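Peptidoglycan recognition protein 3 (PDB 4Z8I) probably hydrolyses the amide bond between N-acetylmuramic acid and L-alanine in bacterial peptidoglycan, as a zinc-binding amidase that also carries a chitin-binding domain. Local coordinates at residues Pro88-His93 with Ile159-Met164; Arg121-Ile126 with Glu140-Asp145; Ser70-Arg75 with Gln109-Gln114; Ile92-Gly97 with Thr208-Asn213; Pro64-Lys69 with Gly136-Gly141. All coordinates share one frame; numbering follows the deposited sequence.

Contact 1 (Pro88-His93 with Ile159-Met164); sequences PKVVIH and IGICFM. With ZN (zinc ion), chain B.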
# COMPACT_ATOMS: atom_id res chain seq x y z
N PRO A 88 -9.22 -10.33 -5.74
CA PRO A 88 -10.01 -10.67 -4.55
C PRO A 88 -9.29 -10.37 -3.24
O PRO A 88 -9.94 -9.92 -2.30
CB PRO A 88 -10.19 -12.19 -4.67
CG PRO A 88 -9.95 -12.51 -6.09
CD PRO A 88 -8.95 -11.51 -6.57
N LYS A 89 -7.99 -10.63 -3.18
CA LYS A 89 -7.30 -10.58 -1.89
C LYS A 89 -5.90 -9.96 -1.89
O LYS A 89 -5.23 -9.91 -2.92
CB LYS A 89 -7.30 -11.97 -1.25
CG LYS A 89 -7.02 -13.11 -2.22
CD LYS A 89 -7.52 -14.44 -1.68
CE LYS A 89 -8.99 -14.65 -1.99
NZ LYS A 89 -9.47 -16.01 -1.61
N VAL A 90 -5.46 -9.49 -0.73
CA VAL A 90 -4.15 -8.86 -0.58
C VAL A 90 -3.32 -9.63 0.44
O VAL A 90 -3.76 -9.85 1.57
CB VAL A 90 -4.28 -7.40 -0.12
CG1 VAL A 90 -2.91 -6.75 -0.02
CG2 VAL A 90 -5.16 -6.62 -1.07
N VAL A 91 -2.11 -10.03 0.04
CA VAL A 91 -1.23 -10.79 0.93
C VAL A 91 -0.04 -9.93 1.35
O VAL A 91 0.61 -9.30 0.51
CB VAL A 91 -0.72 -12.08 0.25
CG1 VAL A 91 0.10 -12.91 1.21
CG2 VAL A 91 -1.90 -12.90 -0.26
N ILE A 92 0.23 -9.90 2.65
CA ILE A 92 1.30 -9.07 3.19
C ILE A 92 2.54 -9.90 3.50
O ILE A 92 2.45 -10.95 4.14
CB ILE A 92 0.84 -8.32 4.45
CG1 ILE A 92 -0.37 -7.44 4.14
CG2 ILE A 92 1.98 -7.48 5.02
CD1 ILE A 92 -0.08 -6.34 3.13
N HIS A 93 3.70 -9.42 3.05
CA HIS A 93 4.95 -10.14 3.22
C HIS A 93 5.97 -9.30 3.97
O HIS A 93 5.85 -8.07 4.02
CB HIS A 93 5.53 -10.53 1.86
CG HIS A 93 4.74 -11.57 1.14
ND1 HIS A 93 5.01 -12.92 1.27
CD2 HIS A 93 3.70 -11.48 0.28
CE1 HIS A 93 4.16 -13.61 0.53
NE2 HIS A 93 3.36 -12.75 -0.08
N ILE A 159 -2.58 -9.60 -4.86
CA ILE A 159 -1.47 -8.68 -5.00
C ILE A 159 -0.54 -8.93 -3.81
O ILE A 159 -0.98 -8.97 -2.66
CB ILE A 159 -1.96 -7.22 -4.97
CG1 ILE A 159 -2.65 -6.86 -6.29
CG2 ILE A 159 -0.81 -6.26 -4.70
CD1 ILE A 159 -1.72 -6.89 -7.49
N GLY A 160 0.75 -9.13 -4.08
CA GLY A 160 1.71 -9.35 -3.02
C GLY A 160 2.48 -8.09 -2.67
O GLY A 160 3.19 -7.53 -3.51
N ILE A 161 2.32 -7.63 -1.43
CA ILE A 161 3.06 -6.47 -0.94
C ILE A 161 4.08 -6.92 0.10
O ILE A 161 3.72 -7.55 1.09
CB ILE A 161 2.14 -5.43 -0.29
CG1 ILE A 161 1.08 -4.95 -1.28
CG2 ILE A 161 2.96 -4.26 0.23
CD1 ILE A 161 0.09 -3.97 -0.68
N CYS A 162 5.34 -6.58 -0.12
CA CYS A 162 6.40 -6.99 0.80
C CYS A 162 7.08 -5.80 1.47
O CYS A 162 7.65 -4.95 0.80
CB CYS A 162 7.44 -7.83 0.07
SG CYS A 162 8.82 -8.34 1.11
N PHE A 163 7.01 -5.75 2.79
CA PHE A 163 7.76 -4.76 3.55
C PHE A 163 9.21 -5.20 3.58
O PHE A 163 9.50 -6.38 3.79
CB PHE A 163 7.23 -4.65 4.98
CG PHE A 163 5.89 -3.99 5.08
CD1 PHE A 163 4.73 -4.66 4.70
CD2 PHE A 163 5.78 -2.70 5.57
CE1 PHE A 163 3.50 -4.05 4.79
CE2 PHE A 163 4.54 -2.09 5.68
CZ PHE A 163 3.40 -2.77 5.29
N MET A 164 10.13 -4.27 3.35
CA MET A 164 11.55 -4.61 3.38
C MET A 164 12.14 -4.51 4.78
O MET A 164 12.32 -3.41 5.31
CB MET A 164 12.34 -3.77 2.37
CG MET A 164 12.06 -4.17 0.94
SD MET A 164 13.05 -3.28 -0.26
CE MET A 164 12.45 -1.61 -0.01
ZN ZN B . 5.96 -14.02 2.65
O HOH W 1 7.43 -14.41 1.43

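Contact 2 (Arg121-Ile126 with Glu140-Asp145); sequences RGYSDI and EGRGWD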
# COMPACT_ATOMS: atom_id res chain seq x y z
N ARG A 121 16.91 -17.88 -7.58
CA ARG A 121 15.75 -18.76 -7.59
C ARG A 121 15.18 -19.00 -9.00
O ARG A 121 14.37 -19.90 -9.20
CB ARG A 121 14.66 -18.23 -6.65
CG ARG A 121 15.14 -18.06 -5.22
CD ARG A 121 14.08 -18.47 -4.21
NE ARG A 121 13.44 -17.32 -3.57
CZ ARG A 121 12.51 -17.41 -2.63
NH1 ARG A 121 12.11 -18.60 -2.21
NH2 ARG A 121 11.99 -16.31 -2.09
N GLY A 122 15.61 -18.19 -9.96
CA GLY A 122 15.20 -18.39 -11.34
C GLY A 122 13.85 -17.81 -11.73
O GLY A 122 13.25 -18.24 -12.72
N TYR A 123 13.38 -16.83 -10.97
CA TYR A 123 12.11 -16.17 -11.29
C TYR A 123 12.27 -15.33 -12.55
O TYR A 123 13.38 -14.96 -12.93
CB TYR A 123 11.65 -15.28 -10.13
CG TYR A 123 11.24 -15.99 -8.85
CD1 TYR A 123 11.45 -17.36 -8.69
CD2 TYR A 123 10.65 -15.29 -7.81
CE1 TYR A 123 11.08 -18.00 -7.52
CE2 TYR A 123 10.28 -15.92 -6.64
CZ TYR A 123 10.49 -17.27 -6.51
OH TYR A 123 10.12 -17.91 -5.34
N SER A 124 11.15 -15.03 -13.21
CA SER A 124 11.17 -14.18 -14.40
C SER A 124 11.33 -12.71 -14.03
O SER A 124 11.68 -11.88 -14.87
CB SER A 124 9.89 -14.38 -15.21
OG SER A 124 9.71 -15.73 -15.59
N ASP A 125 11.07 -12.40 -12.76
CA ASP A 125 11.17 -11.05 -12.24
C ASP A 125 11.10 -11.14 -10.72
O ASP A 125 10.89 -12.23 -10.18
CB ASP A 125 10.01 -10.19 -12.77
CG ASP A 125 10.18 -8.71 -12.45
OD1 ASP A 125 11.26 -8.31 -11.97
OD2 ASP A 125 9.22 -7.95 -12.69
N ILE A 126 11.29 -10.02 -10.03
CA ILE A 126 11.11 -9.97 -8.58
C ILE A 126 9.69 -10.44 -8.24
O ILE A 126 8.73 -10.05 -8.90
CB ILE A 126 11.42 -8.56 -8.03
CG1 ILE A 126 11.38 -8.55 -6.50
CG2 ILE A 126 10.48 -7.52 -8.61
CD1 ILE A 126 11.88 -7.25 -5.91
N GLU A 140 7.84 -0.49 -7.27
CA GLU A 140 7.11 -1.28 -8.26
C GLU A 140 7.79 -2.61 -8.54
O GLU A 140 8.93 -2.64 -9.00
CB GLU A 140 6.97 -0.49 -9.56
CG GLU A 140 6.13 -1.18 -10.63
CD GLU A 140 6.19 -0.46 -11.97
OE1 GLU A 140 7.20 0.23 -12.24
OE2 GLU A 140 5.23 -0.58 -12.76
N GLY A 141 7.08 -3.70 -8.27
CA GLY A 141 7.54 -5.02 -8.64
C GLY A 141 6.87 -5.45 -9.93
O GLY A 141 7.07 -4.83 -10.98
N ARG A 142 6.06 -6.51 -9.86
CA ARG A 142 5.34 -6.97 -11.04
C ARG A 142 4.11 -6.11 -11.32
O ARG A 142 3.48 -6.23 -12.37
CB ARG A 142 4.95 -8.45 -10.89
CG ARG A 142 6.15 -9.36 -10.70
CD ARG A 142 5.79 -10.83 -10.74
NE ARG A 142 7.00 -11.65 -10.61
CZ ARG A 142 7.03 -12.97 -10.79
NH1 ARG A 142 5.93 -13.63 -11.11
NH2 ARG A 142 8.17 -13.63 -10.65
N GLY A 143 3.77 -5.24 -10.37
CA GLY A 143 2.70 -4.28 -10.56
C GLY A 143 1.30 -4.80 -10.33
O GLY A 143 1.10 -5.87 -9.75
N TRP A 144 0.32 -4.03 -10.80
CA TRP A 144 -1.09 -4.36 -10.61
C TRP A 144 -1.53 -5.52 -11.49
O TRP A 144 -2.34 -6.35 -11.08
CB TRP A 144 -1.96 -3.15 -10.97
CG TRP A 144 -1.67 -1.92 -10.19
CD1 TRP A 144 -1.10 -0.77 -10.66
CD2 TRP A 144 -1.95 -1.69 -8.81
NE1 TRP A 144 -1.00 0.16 -9.64
CE2 TRP A 144 -1.51 -0.39 -8.50
CE3 TRP A 144 -2.52 -2.47 -7.80
CZ2 TRP A 144 -1.64 0.15 -7.22
CZ3 TRP A 144 -2.64 -1.93 -6.53
CH2 TRP A 144 -2.20 -0.64 -6.25
N ASP A 145 -0.98 -5.57 -12.70
CA ASP A 145 -1.57 -6.36 -13.77
C ASP A 145 -0.94 -7.73 -13.99
O ASP A 145 -1.48 -8.55 -14.72
CB ASP A 145 -1.55 -5.55 -15.07
CG ASP A 145 -2.24 -4.20 -14.92
OD1 ASP A 145 -3.13 -4.08 -14.06
OD2 ASP A 145 -1.89 -3.27 -15.67

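Contact 3 (Ser70-Arg75 with Gln109-Gln114); sequences SEWGSR and QVRNIQ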
# COMPACT_ATOMS: atom_id res chain seq x y z
N SER A 70 12.12 1.66 -13.45
CA SER A 70 13.21 2.43 -14.05
C SER A 70 13.83 3.40 -13.04
O SER A 70 14.97 3.82 -13.20
CB SER A 70 12.72 3.19 -15.28
OG SER A 70 11.78 4.18 -14.92
N GLU A 71 13.07 3.77 -12.02
CA GLU A 71 13.57 4.70 -11.01
C GLU A 71 14.42 4.01 -9.94
O GLU A 71 15.38 4.60 -9.45
CB GLU A 71 12.44 5.48 -10.35
CG GLU A 71 11.73 6.45 -11.28
CD GLU A 71 10.75 7.34 -10.54
OE1 GLU A 71 9.53 7.08 -10.62
OE2 GLU A 71 11.20 8.30 -9.88
N TRP A 72 14.07 2.78 -9.58
CA TRP A 72 14.88 2.05 -8.60
C TRP A 72 15.96 1.20 -9.25
O TRP A 72 16.74 0.55 -8.56
CB TRP A 72 14.03 1.24 -7.60
CG TRP A 72 13.13 0.15 -8.14
CD1 TRP A 72 11.78 0.22 -8.32
CD2 TRP A 72 13.51 -1.19 -8.51
NE1 TRP A 72 11.30 -0.98 -8.79
CE2 TRP A 72 12.34 -1.86 -8.92
CE3 TRP A 72 14.73 -1.88 -8.54
CZ2 TRP A 72 12.35 -3.18 -9.35
CZ3 TRP A 72 14.73 -3.19 -8.97
CH2 TRP A 72 13.56 -3.83 -9.37
N GLY A 73 16.02 1.23 -10.58
CA GLY A 73 17.10 0.59 -11.30
C GLY A 73 16.88 -0.87 -11.62
O GLY A 73 17.82 -1.67 -11.56
N SER A 74 15.65 -1.22 -11.96
CA SER A 74 15.31 -2.60 -12.32
C SER A 74 16.11 -3.05 -13.52
O SER A 74 16.48 -2.25 -14.38
CB SER A 74 13.82 -2.71 -12.62
OG SER A 74 13.49 -4.01 -13.08
N ARG A 75 16.39 -4.35 -13.57
CA ARG A 75 17.04 -4.93 -14.73
C ARG A 75 15.96 -5.22 -15.76
O ARG A 75 14.77 -5.19 -15.44
CB ARG A 75 17.79 -6.22 -14.36
CG ARG A 75 16.89 -7.41 -14.11
CD ARG A 75 17.65 -8.72 -14.26
NE ARG A 75 18.29 -9.13 -13.02
CZ ARG A 75 19.02 -10.24 -12.88
NH1 ARG A 75 19.56 -10.54 -11.71
NH2 ARG A 75 19.20 -11.04 -13.92
N GLN A 109 18.14 -2.12 -2.12
CA GLN A 109 17.63 -3.31 -1.51
C GLN A 109 16.70 -4.06 -2.42
O GLN A 109 16.75 -5.24 -2.51
CB GLN A 109 16.98 -2.98 -0.19
CG GLN A 109 16.81 -4.17 0.72
CD GLN A 109 18.03 -5.02 0.81
OE1 GLN A 109 19.11 -4.55 0.94
NE2 GLN A 109 17.84 -6.29 0.76
N VAL A 110 15.85 -3.35 -3.12
CA VAL A 110 14.96 -3.93 -4.12
C VAL A 110 15.75 -4.59 -5.25
O VAL A 110 15.40 -5.67 -5.72
CB VAL A 110 14.00 -2.88 -4.70
CG1 VAL A 110 13.16 -3.49 -5.81
CG2 VAL A 110 13.10 -2.34 -3.62
N ARG A 111 16.83 -3.93 -5.68
CA ARG A 111 17.70 -4.47 -6.72
C ARG A 111 18.30 -5.81 -6.29
O ARG A 111 18.37 -6.76 -7.07
CB ARG A 111 18.80 -3.46 -7.05
CG ARG A 111 18.79 -2.97 -8.49
CD ARG A 111 19.13 -1.49 -8.58
NE ARG A 111 20.35 -1.14 -7.85
CZ ARG A 111 20.52 -0.01 -7.17
NH1 ARG A 111 19.54 0.89 -7.13
NH2 ARG A 111 21.65 0.22 -6.53
N ASN A 112 18.72 -5.87 -5.03
CA ASN A 112 19.23 -7.09 -4.43
C ASN A 112 18.19 -8.19 -4.41
O ASN A 112 18.48 -9.33 -4.78
CB ASN A 112 19.69 -6.84 -2.99
CG ASN A 112 20.91 -5.95 -2.88
OD1 ASN A 112 21.16 -5.41 -1.80
ND2 ASN A 112 21.67 -5.81 -3.95
N ILE A 113 16.98 -7.85 -3.97
CA ILE A 113 15.90 -8.84 -3.89
C ILE A 113 15.57 -9.38 -5.28
O ILE A 113 15.36 -10.59 -5.46
CB ILE A 113 14.66 -8.26 -3.20
CG1 ILE A 113 14.97 -7.97 -1.73
CG2 ILE A 113 13.49 -9.23 -3.29
CD1 ILE A 113 13.79 -7.46 -0.93
N GLN A 114 15.54 -8.50 -6.27
CA GLN A 114 15.29 -8.89 -7.65
C GLN A 114 16.37 -9.84 -8.13
O GLN A 114 16.08 -10.89 -8.69
CB GLN A 114 15.21 -7.66 -8.56
CG GLN A 114 14.87 -7.99 -10.01
CD GLN A 114 14.80 -6.75 -10.89
OE1 GLN A 114 15.78 -6.01 -11.02
NE2 GLN A 114 13.65 -6.54 -11.52

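Contact 4 (Ile92-Gly97 with Thr208-Asn213); sequences IHHSAG and TACPGN. With ZN (zinc ion), chain B.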
# COMPACT_ATOMS: atom_id res chain seq x y z
N ILE A 92 0.23 -9.90 2.65
CA ILE A 92 1.30 -9.07 3.19
C ILE A 92 2.54 -9.90 3.50
O ILE A 92 2.45 -10.95 4.14
CB ILE A 92 0.84 -8.32 4.45
CG1 ILE A 92 -0.37 -7.44 4.14
CG2 ILE A 92 1.98 -7.48 5.02
CD1 ILE A 92 -0.08 -6.34 3.13
N HIS A 93 3.70 -9.42 3.05
CA HIS A 93 4.95 -10.14 3.22
C HIS A 93 5.97 -9.30 3.97
O HIS A 93 5.85 -8.07 4.02
CB HIS A 93 5.53 -10.53 1.86
CG HIS A 93 4.74 -11.57 1.14
ND1 HIS A 93 5.01 -12.92 1.27
CD2 HIS A 93 3.70 -11.48 0.28
CE1 HIS A 93 4.16 -13.61 0.53
NE2 HIS A 93 3.36 -12.75 -0.08
N HIS A 94 6.98 -9.95 4.55
CA HIS A 94 8.17 -9.24 5.00
C HIS A 94 9.39 -9.78 4.27
O HIS A 94 9.40 -10.92 3.81
CB HIS A 94 8.33 -9.25 6.53
CG HIS A 94 8.90 -10.52 7.09
ND1 HIS A 94 9.61 -10.55 8.27
CD2 HIS A 94 8.85 -11.80 6.65
CE1 HIS A 94 9.99 -11.79 8.53
NE2 HIS A 94 9.54 -12.57 7.56
N SER A 95 10.42 -8.94 4.14
CA SER A 95 11.62 -9.33 3.42
C SER A 95 12.41 -10.38 4.20
O SER A 95 13.18 -11.15 3.61
CB SER A 95 12.50 -8.11 3.17
OG SER A 95 13.78 -8.47 2.68
N ALA A 96 12.20 -10.42 5.51
CA ALA A 96 13.04 -11.19 6.42
C ALA A 96 14.51 -10.87 6.16
O ALA A 96 15.37 -11.75 6.17
CB ALA A 96 12.78 -12.68 6.29
N GLY A 97 14.78 -9.59 5.91
CA GLY A 97 16.11 -9.12 5.58
C GLY A 97 16.37 -7.70 6.06
O GLY A 97 15.82 -7.25 7.06
N THR A 208 4.85 -20.21 6.57
CA THR A 208 6.02 -19.39 6.88
C THR A 208 5.79 -18.61 8.17
O THR A 208 4.70 -18.64 8.74
CB THR A 208 6.34 -18.38 5.75
OG1 THR A 208 5.13 -17.71 5.35
CG2 THR A 208 6.93 -19.09 4.55
N ALA A 209 6.83 -17.93 8.64
CA ALA A 209 6.68 -16.99 9.74
C ALA A 209 6.40 -15.60 9.17
O ALA A 209 6.16 -14.65 9.91
CB ALA A 209 7.93 -16.98 10.60
N CYS A 210 6.44 -15.50 7.84
CA CYS A 210 6.12 -14.26 7.14
C CYS A 210 4.68 -13.87 7.46
O CYS A 210 3.80 -14.73 7.48
CB CYS A 210 6.29 -14.48 5.63
SG CYS A 210 6.36 -12.99 4.63
N PRO A 211 4.42 -12.58 7.68
CA PRO A 211 5.34 -11.44 7.55
C PRO A 211 6.01 -11.04 8.86
O PRO A 211 6.25 -9.85 9.06
CB PRO A 211 4.41 -10.32 7.11
CG PRO A 211 3.15 -10.61 7.87
CD PRO A 211 3.06 -12.12 7.99
N GLY A 212 6.31 -12.01 9.72
CA GLY A 212 6.88 -11.69 11.02
C GLY A 212 5.81 -11.42 12.06
O GLY A 212 4.76 -10.86 11.73
N ASN A 213 6.08 -11.79 13.30
CA ASN A 213 5.10 -11.67 14.38
C ASN A 213 4.46 -10.29 14.58
O ASN A 213 3.24 -10.16 14.56
CB ASN A 213 5.70 -12.15 15.71
CG ASN A 213 5.82 -13.66 15.79
OD1 ASN A 213 5.06 -14.39 15.16
ND2 ASN A 213 6.77 -14.13 16.59
ZN ZN B . 5.96 -14.02 2.65
O HOH W 1 7.43 -14.41 1.43

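Contact 5 (Pro64-Lys69 with Gly136-Gly141); sequences PRIVSK and GNVYEG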
# COMPACT_ATOMS: atom_id res chain seq x y z
N PRO A 64 -0.07 6.86 -3.01
CA PRO A 64 1.29 7.21 -2.56
C PRO A 64 2.23 7.28 -3.75
O PRO A 64 1.93 6.67 -4.78
CB PRO A 64 1.66 6.03 -1.68
CG PRO A 64 0.95 4.87 -2.31
CD PRO A 64 -0.36 5.44 -2.79
N ARG A 65 3.34 7.99 -3.63
CA ARG A 65 4.30 8.02 -4.73
C ARG A 65 4.97 6.65 -4.90
O ARG A 65 5.69 6.18 -4.02
CB ARG A 65 5.36 9.10 -4.54
CG ARG A 65 6.39 9.17 -5.66
CD ARG A 65 5.73 9.26 -7.04
NE ARG A 65 6.70 9.07 -8.13
CZ ARG A 65 7.22 10.05 -8.85
NH1 ARG A 65 8.10 9.78 -9.81
NH2 ARG A 65 6.87 11.31 -8.61
N ILE A 66 4.71 6.02 -6.04
CA ILE A 66 5.30 4.73 -6.37
C ILE A 66 6.57 4.92 -7.18
O ILE A 66 6.54 5.50 -8.27
CB ILE A 66 4.31 3.86 -7.17
CG1 ILE A 66 3.01 3.67 -6.39
CG2 ILE A 66 4.95 2.51 -7.52
CD1 ILE A 66 1.92 2.99 -7.18
N VAL A 67 7.69 4.43 -6.64
CA VAL A 67 8.96 4.44 -7.37
C VAL A 67 8.91 3.37 -8.45
O VAL A 67 8.83 2.18 -8.14
CB VAL A 67 10.14 4.16 -6.42
CG1 VAL A 67 11.45 4.15 -7.19
CG2 VAL A 67 10.20 5.18 -5.31
N SER A 68 8.94 3.79 -9.71
CA SER A 68 8.85 2.84 -10.82
C SER A 68 10.11 2.01 -10.95
O SER A 68 11.15 2.33 -10.37
CB SER A 68 8.56 3.57 -12.13
OG SER A 68 9.71 4.28 -12.58
N LYS A 69 10.02 0.93 -11.74
CA LYS A 69 11.14 0.02 -11.95
C LYS A 69 12.36 0.74 -12.53
O LYS A 69 13.49 0.47 -12.13
CB LYS A 69 10.72 -1.14 -12.85
CG LYS A 69 9.60 -1.99 -12.26
CD LYS A 69 9.91 -3.48 -12.31
CE LYS A 69 9.80 -4.04 -13.72
NZ LYS A 69 9.76 -5.52 -13.72
N GLY A 136 9.36 4.95 3.71
CA GLY A 136 7.98 5.37 3.51
C GLY A 136 7.55 5.33 2.06
O GLY A 136 6.45 5.76 1.72
N ASN A 137 8.41 4.81 1.19
CA ASN A 137 8.11 4.73 -0.23
C ASN A 137 7.57 3.37 -0.66
O ASN A 137 7.81 2.35 -0.01
CB ASN A 137 9.34 5.08 -1.06
CG ASN A 137 9.64 6.57 -1.05
OD1 ASN A 137 8.74 7.40 -1.25
ND2 ASN A 137 10.90 6.92 -0.82
N VAL A 138 6.83 3.36 -1.77
CA VAL A 138 6.40 2.12 -2.41
C VAL A 138 7.22 1.91 -3.68
O VAL A 138 7.47 2.85 -4.43
CB VAL A 138 4.90 2.17 -2.76
CG1 VAL A 138 4.43 0.83 -3.31
CG2 VAL A 138 4.08 2.55 -1.54
N TYR A 139 7.64 0.67 -3.90
CA TYR A 139 8.44 0.32 -5.07
C TYR A 139 7.71 -0.68 -5.96
O TYR A 139 7.05 -1.60 -5.48
CB TYR A 139 9.81 -0.20 -4.64
CG TYR A 139 10.64 0.83 -3.92
CD1 TYR A 139 10.43 1.09 -2.57
CD2 TYR A 139 11.61 1.56 -4.58
CE1 TYR A 139 11.17 2.04 -1.90
CE2 TYR A 139 12.36 2.52 -3.92
CZ TYR A 139 12.14 2.75 -2.58
OH TYR A 139 12.87 3.70 -1.91
N GLU A 140 7.84 -0.49 -7.27
CA GLU A 140 7.11 -1.28 -8.26
C GLU A 140 7.79 -2.61 -8.54
O GLU A 140 8.93 -2.64 -9.00
CB GLU A 140 6.97 -0.49 -9.56
CG GLU A 140 6.13 -1.18 -10.63
CD GLU A 140 6.19 -0.46 -11.97
OE1 GLU A 140 7.20 0.23 -12.24
OE2 GLU A 140 5.23 -0.58 -12.76
N GLY A 141 7.08 -3.70 -8.27
CA GLY A 141 7.54 -5.02 -8.64
C GLY A 141 6.87 -5.45 -9.93
O GLY A 141 7.07 -4.83 -10.98
O HOH W 2 5.19 6.19 -0.85

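Contact 1 (Pro88-His93 with Ile159-Met164)
Ile92 pairs with Ile161 in a parallel ladder, Val90 with Ile159 and His93 with Cys162, between two neighbouring inner strands of the amidase's mixed sheet. Five backbone hydrogen bonds join them. Ile161 N gives to Val91 O at 3.1 Å, and Ile161 O takes His93 N. Beta-branched residues suit this extended backbone and build the apolar face of Val90, Ile92, Ile159 and Ile161. Here the side chains of Ile92 and Ile161 run alongside one another, with Ile92 CD1 4.2 Å from Ile161 CB. With its CG2 anti to the backbone N, Ile92 directs that methyl at Phe163, reaching CE1 at 3.8 Å. Helix 174-190 packs on Ile161 and Phe163, and strand 197-201 on Val90 and Ile92. The Lys89 end is looser: Ile159 N and Lys89 O are 3.3 Å apart, and CB of the partly exposed lysine points away from the neighbouring strand. On the other face Gly160 brings no side chain beside the His93 ring, whose CD2 lies 4.4 Å from Gly160 CA, while Cys162 CB packs on His93 CB at 3.8 Å. His93 ND1 binds the zinc ion at 2.0 Å, and its NE2 is hydrogen-bonded to His150. With both ring nitrogens engaged the imidazole is probably kept from turning, and the bonded strands set where it stands at the zinc ion.

Contact 2 (Arg121-Ile126 with Glu140-Asp145)
Arg142 reaches across to two successive backbone carbonyls, those of Asp125 and Ile126. Its NH2 gives a nearly straight bond to Asp125 O (3.1 Å, 171° at the hydrogen); the oxygen lies in the guanidinium plane, but NH2 stands well above the plane of that carbonyl. NE meets Ile126 O at 2.9 Å, again from above the carbonyl plane, with the oxygen tilted from the guanidinium plane. The chain is extended from CG to NE, the span an arginine supplies, and NH2 ends 3.9 Å from Tyr123 CB. Nearby, Ile126 CG2 packs on Gly141 CA at 3.9 Å. The contact thus joins the loop leaving helix 103-120, which turns at Gly122 with positive phi, to the loop leaving strand 138-140. An alanine in place of Arg142 would probably leave both carbonyls without these donors and the two loops less firmly tied. Further out, Arg142 NH1 bonds Arg147 O and the guanidinium makes a cation-pi contact with Tyr79. Asp125 is held in turn by Lys69 through a salt bridge at OD2 and by Gln114 at OD1, an oxygen that also accepts Ile126 N.

Contact 3 (Ser70-Arg75 with Gln109-Gln114)
Trp72 and Gln114 meet through contrasting torsions: the indole is turned so that CG sits between the backbone N and the carbonyl carbon (chi1 61°), while Gln114 has CG anti to its backbone N and a fully extended chain. The contact lays the short helix 69-72 and the turn after it against helix 103-120 of the amidase fold. Val110 stands over the six-membered ring of Trp72, its CG1 3.3 Å from the centroid in a CH-pi contact almost on the ring normal. Ser74 CB lies against the opposite face toward the rim, so the indole has a neighbour on both sides; its NE1 is bound to Glu140 O. Gln114 lies at the ring edge, NE2 3.5 Å from Trp72 CH2. Its amide suits the place because it offers both a donor and an acceptor: NE2 gives to Ser74 OG at 3.0 Å, and OE1 takes Arg75 N at 3.1 Å. Ser74 OG in turn donates to Arg75 O on a lone pair, which settles its role as acceptor toward Gln114. Gly73 turns the chain with positive phi, where a CB would collide with the preceding carbonyl and crowd Arg111 CD. Arg111 folds back to bring NH1 to Trp72 O at 3.2 Å, with that oxygen lying in the guanidinium plane.

Contact 4 (Ile92-Gly97 with Thr208-Asn213)
His94 lays one face of its imidazole on the turn Pro211-Gly212. Pro211 C lies 3.4 Å above the ring plane toward the rim, and Gly212 N lies over the centre. The opposite face is covered by Ala96 N from its own loop, so the ring is held between two stretches of backbone. At the edge, Cys210 SG comes within 3.4 Å of CD2. The ring takes this place because His94 CG sits between the backbone N and the carbonyl carbon (chi1 80°). A cis peptide bond joins Cys210 to Pro211, and Pro211 CB lies 3.6 Å from Ile92 O. Gly212, at the N-cap position before helix 213-218, has positive phi; a side chain there would collide with the preceding carbonyl and press on the histidine. This is the zinc site of the amidase: Cys210 SG binds the metal at 2.3 Å, beside His93, with His202 and a water at 1.9 Å completing the ligands. The same sulfur accepts a nearly straight hydrogen bond from His94 N at 3.1 Å. Metal and amide thus share one buried sulfur, and the N-H would probably temper its electron donation to zinc and help to orient it toward the ion.

Contact 5 (Pro64-Lys69 with Gly136-Gly141)
Val138 O is gripped by two neighbouring residues of the adjacent strand: Val67 N gives it a hydrogen bond at 2.7 Å, and Ile66 CA makes a CA-H...O contact at 3.5 Å. Val67 O then accepts Glu140 N, continuing the parallel ladder. Before the first bridge, a water donates to both Arg65 O and Gly136 O. Strand 66-67 is an outermost strand of the mixed sheet, and its alternating residues serve two layers. Ile66 and Val138 turn to helix 174-190, whereas Val67 and Tyr139 turn to helix 103-120. On that second side Val67 and Tyr139 run alongside each other, Val67 CG2 lying over the face of the Tyr139 ring, 4.1 Å from its centroid; the phenol OH goes on to Asp135. Glu140 has CG anti to its backbone N and an extended chain, which carries OE1 to Lys69 N at 2.9 Å. The bond uses the anti lone pair of OE1, and Lys69 CG packs against the same oxygen at 3.3 Å. An alanine in place of Glu140 would probably leave Lys69 N without this acceptor and the segment entering the short helix less firmly tied to the strand. The lysine chain bends past Gly141, its CD 3.4 Å from Gly141 O, and ends in a salt bridge with Asp125.

In the fold
From the N-terminal side, contact 5 opens first, closing a long loop when 136-141 pairs with 64-69 at the sheet edge. Contact 3 lies wholly within that loop, setting helix 69-72 on helix 103-120. Contacts 1 and 4 both start from strand 87-94 and cross contacts 3 and 5: contact 1 closes at strand 158-163 inside the sheet, contact 4 much later at 208-213, and they share Ile92, His93 and the zinc ion. Contact 2 opens after contact 3 has closed, lies within the spans of contacts 1 and 4, and joins the loop after helix 103-120 to the one after strand 138-140, ending on Glu140 and Gly141 of contact 5. The Asp125-Lys69 salt bridge also links contacts 2 and 5.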